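Local coordinates for ATP-dependent protease subunit HslV (Trypanosoma brucei brucei, PDB 4HNZ) that forms the proteolytic double ring of a mitochondrial proteasome-like threonine protease, cleaving proteins that the ATPase HslU has recognised, unfolded and fed to it, at the interface of chains A and B and the interface of chains A and C. Residues are numbered along the deposited sequence; one frame, centred on the assembly and turned at random. Chains: chain A/B/C, HslVU complex proteolytic subunit, putative.

Contact 1: the interface of chains A and B. Residues chain A 158, 161; chain B 19, 21, 25-27, 161-162.
A:Val161 plugs into a recess of chain B lined by the loop around B:Arg25, strands 20-22 and 26-27, and the loop of B:Val161 and B:Phe162. Of the chain A residues here it gives up most surface to the partner, 92 Å². The contact is part of a two-fold symmetric interface between HslV subunits, so a twin exists with the chains exchanged.

The side chain of A:Val161 sits against the carbonyl oxygens of B:Arg25 and B:Val161, its CB 3.4 Å from B:Val161 O. CB of B:Val161 approaches A:Val161 O in the same way. Near the end of helix 145-159, the carbonyl O of A:Asp158 touches CG2 of B:Val27 at 3.5 Å, a contact and not a hydrogen bond.

Looser methyl contacts surround these. CG1 of A:Val161, lying anti to the carbonyl carbon (chi1 -55°), meets CG2 of B:Val27 at 3.9 Å and CG2 of B:Thr21 at 4.1 Å. The other branch, CG2, is nearest to B:Arg25 O at 3.5 Å, with B:Val161 CG2 and B:Phe162 CE1 more distant. B:Val161 in turn sets its own CG2 over the centre of that ring, so the aromatic face backs the valine pair.

Polar contact across the boundary is slight: the backbone N of A:Val161 makes a weak hydrogen bond to the carbonyl O of B:Arg25, a poorly ordered residue.

Within chain B, the amide of B:Gln19 ties the wall of the recess together. Its CG is anti to the backbone N (chi1 -176°), and the extended chain carries NE2 between two acceptors. NE2 donates to the hydroxyl OG1 of B:Thr21 almost within the amide plane, and to a carbonyl lone pair of B:Val161 O at 3.1 Å.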
# COMPACT_ATOMS: atom_id res chain seq x y z
N ASP A 158 31.32 -14.24 -4.50
CA ASP A 158 31.88 -12.92 -4.23
C ASP A 158 30.90 -11.82 -4.54
O ASP A 158 30.88 -10.84 -3.86
CB ASP A 158 33.14 -12.65 -5.05
CG ASP A 158 34.37 -13.42 -4.52
OD1 ASP A 158 34.28 -13.99 -3.39
OD2 ASP A 158 35.41 -13.51 -5.27
N VAL A 161 25.81 -11.22 -1.83
CA VAL A 161 25.95 -11.07 -0.42
C VAL A 161 25.29 -12.22 0.34
O VAL A 161 25.59 -12.40 1.51
CB VAL A 161 25.39 -9.73 0.10
CG1 VAL A 161 26.02 -8.56 -0.64
CG2 VAL A 161 23.88 -9.62 -0.04
N GLN B 19 33.37 -2.90 1.54
CA GLN B 19 32.37 -3.45 0.62
C GLN B 19 31.41 -2.37 0.15
O GLN B 19 30.84 -1.68 0.96
CB GLN B 19 31.57 -4.55 1.27
CG GLN B 19 30.57 -5.24 0.32
CD GLN B 19 29.93 -6.50 0.94
OE1 GLN B 19 30.63 -7.31 1.43
NE2 GLN B 19 28.61 -6.56 1.04
N THR B 21 27.84 -2.21 -1.75
CA THR B 21 26.70 -3.04 -2.18
C THR B 21 25.67 -2.24 -2.95
O THR B 21 25.29 -1.19 -2.49
CB THR B 21 25.97 -3.65 -0.98
OG1 THR B 21 26.92 -4.26 -0.11
CG2 THR B 21 24.96 -4.72 -1.43
N ARG B 25 21.90 -6.26 -2.66
CA ARG B 25 22.01 -7.62 -3.21
C ARG B 25 23.43 -7.99 -3.66
O ARG B 25 23.82 -9.12 -3.49
CB ARG B 25 21.10 -7.76 -4.44
CG ARG B 25 19.67 -8.08 -4.13
CD ARG B 25 18.90 -8.25 -5.45
NE ARG B 25 18.74 -6.95 -6.15
CZ ARG B 25 19.42 -6.53 -7.24
NH1 ARG B 25 20.34 -7.31 -7.84
NH2 ARG B 25 19.16 -5.32 -7.76
N ILE B 26 24.12 -7.07 -4.36
CA ILE B 26 25.34 -7.39 -5.00
C ILE B 26 26.52 -6.50 -4.58
O ILE B 26 26.40 -5.28 -4.45
CB ILE B 26 25.19 -7.36 -6.55
CG1 ILE B 26 25.08 -5.94 -7.07
CG2 ILE B 26 24.04 -8.22 -7.05
CD1 ILE B 26 24.63 -5.86 -8.51
N VAL B 27 27.69 -7.14 -4.43
CA VAL B 27 28.93 -6.43 -4.17
C VAL B 27 29.37 -5.86 -5.51
O VAL B 27 29.65 -6.59 -6.42
CB VAL B 27 30.02 -7.38 -3.61
CG1 VAL B 27 31.35 -6.65 -3.46
CG2 VAL B 27 29.55 -8.00 -2.33
N VAL B 161 25.92 -9.25 6.14
CA VAL B 161 26.12 -9.63 4.76
C VAL B 161 26.49 -8.39 3.94
O VAL B 161 27.05 -8.53 2.86
CB VAL B 161 24.87 -10.28 4.12
CG1 VAL B 161 24.43 -11.51 4.89
CG2 VAL B 161 23.71 -9.29 4.04
N PHE B 162 26.29 -7.19 4.50
CA PHE B 162 26.62 -5.95 3.80
C PHE B 162 28.00 -5.36 4.13
O PHE B 162 28.28 -4.19 3.75
CB PHE B 162 25.51 -4.89 4.02
CG PHE B 162 24.15 -5.40 3.61
CD1 PHE B 162 23.92 -5.75 2.28
CD2 PHE B 162 23.14 -5.57 4.51
CE1 PHE B 162 22.66 -6.19 1.87
CE2 PHE B 162 21.91 -6.07 4.12
CZ PHE B 162 21.65 -6.33 2.79

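Contact 2: the interface of chains A and C. Residues chain A 83-84, 89, 109; chain C 52, 90-91.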
# COMPACT_ATOMS: atom_id res chain seq x y z
N ARG A 83 2.61 -27.79 -6.67
CA ARG A 83 1.78 -26.64 -7.01
C ARG A 83 0.34 -26.82 -6.62
O ARG A 83 -0.35 -25.83 -6.47
CB ARG A 83 1.83 -26.36 -8.49
CG ARG A 83 3.18 -25.89 -8.92
CD ARG A 83 3.48 -24.49 -8.41
NE ARG A 83 2.54 -23.57 -9.02
CZ ARG A 83 2.43 -22.29 -8.71
NH1 ARG A 83 3.17 -21.75 -7.78
NH2 ARG A 83 1.55 -21.55 -9.37
N THR A 84 -0.14 -28.05 -6.49
CA THR A 84 -1.58 -28.27 -6.23
C THR A 84 -1.90 -28.62 -4.79
O THR A 84 -3.04 -28.63 -4.41
CB THR A 84 -2.17 -29.38 -7.13
OG1 THR A 84 -1.32 -30.54 -7.09
CG2 THR A 84 -2.23 -28.91 -8.54
N ARG A 89 2.47 -25.78 -0.98
CA ARG A 89 2.55 -24.45 -1.53
C ARG A 89 2.87 -23.38 -0.53
O ARG A 89 3.23 -22.31 -0.92
CB ARG A 89 1.25 -24.06 -2.19
CG ARG A 89 1.30 -24.39 -3.65
CD ARG A 89 0.13 -23.73 -4.30
NE ARG A 89 0.40 -22.34 -4.62
CZ ARG A 89 0.32 -21.82 -5.83
NH1 ARG A 89 -0.05 -22.57 -6.87
NH2 ARG A 89 0.60 -20.53 -6.00
N GLN A 109 7.36 -21.98 -8.49
CA GLN A 109 6.43 -21.50 -9.52
C GLN A 109 6.03 -22.65 -10.43
O GLN A 109 5.14 -22.49 -11.24
CB GLN A 109 7.06 -20.39 -10.34
CG GLN A 109 6.83 -19.03 -9.77
CD GLN A 109 7.37 -18.90 -8.38
OE1 GLN A 109 6.63 -18.68 -7.44
NE2 GLN A 109 8.70 -19.10 -8.23
N ASP C 52 1.96 -26.01 -13.83
CA ASP C 52 0.62 -25.41 -13.87
C ASP C 52 -0.10 -25.79 -15.15
O ASP C 52 -1.22 -26.30 -15.10
CB ASP C 52 0.67 -23.90 -13.80
CG ASP C 52 0.99 -23.39 -12.45
OD1 ASP C 52 1.69 -24.09 -11.67
OD2 ASP C 52 0.54 -22.26 -12.13
N ARG C 90 -5.35 -21.68 -7.77
CA ARG C 90 -4.05 -21.19 -7.40
C ARG C 90 -3.05 -21.39 -8.58
O ARG C 90 -1.92 -20.99 -8.49
CB ARG C 90 -3.57 -21.88 -6.11
CG ARG C 90 -4.56 -21.86 -4.92
CD ARG C 90 -4.39 -20.70 -3.93
NE ARG C 90 -5.50 -20.60 -2.95
CZ ARG C 90 -5.60 -21.28 -1.80
NH1 ARG C 90 -4.68 -22.16 -1.43
NH2 ARG C 90 -6.64 -21.10 -0.99
N LEU C 91 -3.48 -21.96 -9.72
CA LEU C 91 -2.61 -22.08 -10.89
C LEU C 91 -2.72 -20.84 -11.78
O LEU C 91 -3.77 -20.25 -11.93
CB LEU C 91 -2.95 -23.36 -11.67
CG LEU C 91 -3.02 -24.67 -10.85
CD1 LEU C 91 -3.33 -25.83 -11.76
CD2 LEU C 91 -1.73 -24.96 -10.13
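The guanidinium of A:Arg83, near the end of helix 71-84, clasps the carboxylate of C:Asp52 on helix 50-66 of the neighbouring subunit.

This salt bridge is side-on and two-pronged. NE of A:Arg83 donates to OD1 of C:Asp52 at 2.8 Å, and NH2 of A:Arg83 donates to OD2 of C:Asp52 at 3.0 Å. Both oxygens accept on their syn lone pairs. The two flat groups are 24° from parallel, and each oxygen sits somewhat out of the guanidinium plane. Bends at chi2 (-71°) and chi3 turn NE and the guanidinium toward the carboxylate. CG of A:Arg83 also lies 3.6 Å from OD1 of C:Asp52.

A second arginine reaches across from the short helix 86-89. A:Arg89 directs NH1 to the backbone carbonyl O of C:Arg90 at 2.9 Å, a weak hydrogen bond with a strongly bent angle at H. The same NH1 makes another weak bond to the carbonyl O of A:Arg83, which lies at the edge of the A:Arg89 guanidinium and may help to hold it. NH1 of A:Arg89 also lies over the centre of the A:Arg83 guanidinium, while the carbonyl O of A:Gln109 lies toward the rim of the opposite face. The carboxylate of C:Asp52 and the carbonyl O atoms of A:Arg83 and A:Gln109 probably ease the closeness of the two cationic groups.

Apolar contact is modest. CB of the poorly ordered C:Arg90 lies over the rim of the A:Arg89 guanidinium, 3.9 Å from its CZ. CD2 of C:Leu91 reaches the base of A:Arg83, 4.2 Å from its CB.

The patch joins helix 50-66 and the loop of C:Arg90 and C:Leu91 in one subunit to two helices of the next, helping to hold HslV subunits together in the proteolytic assembly.

Contact 1 and contact 2 lie about 32 Å apart and share no residues, so chain A uses separate surfaces to meet chains B and C. Contact 1 draws on the end of helix 145-159 and the loop after it, contact 2 on helices 71-84 and 86-89. The first belongs to a two-fold interface and the second is not an exact two-fold, a combination that can link many copies into the twelve-subunit assembly. Contact 1 is centred about 9 Å from the active-site B:Thr1, contact 2 about 22 Å from A:Thr1.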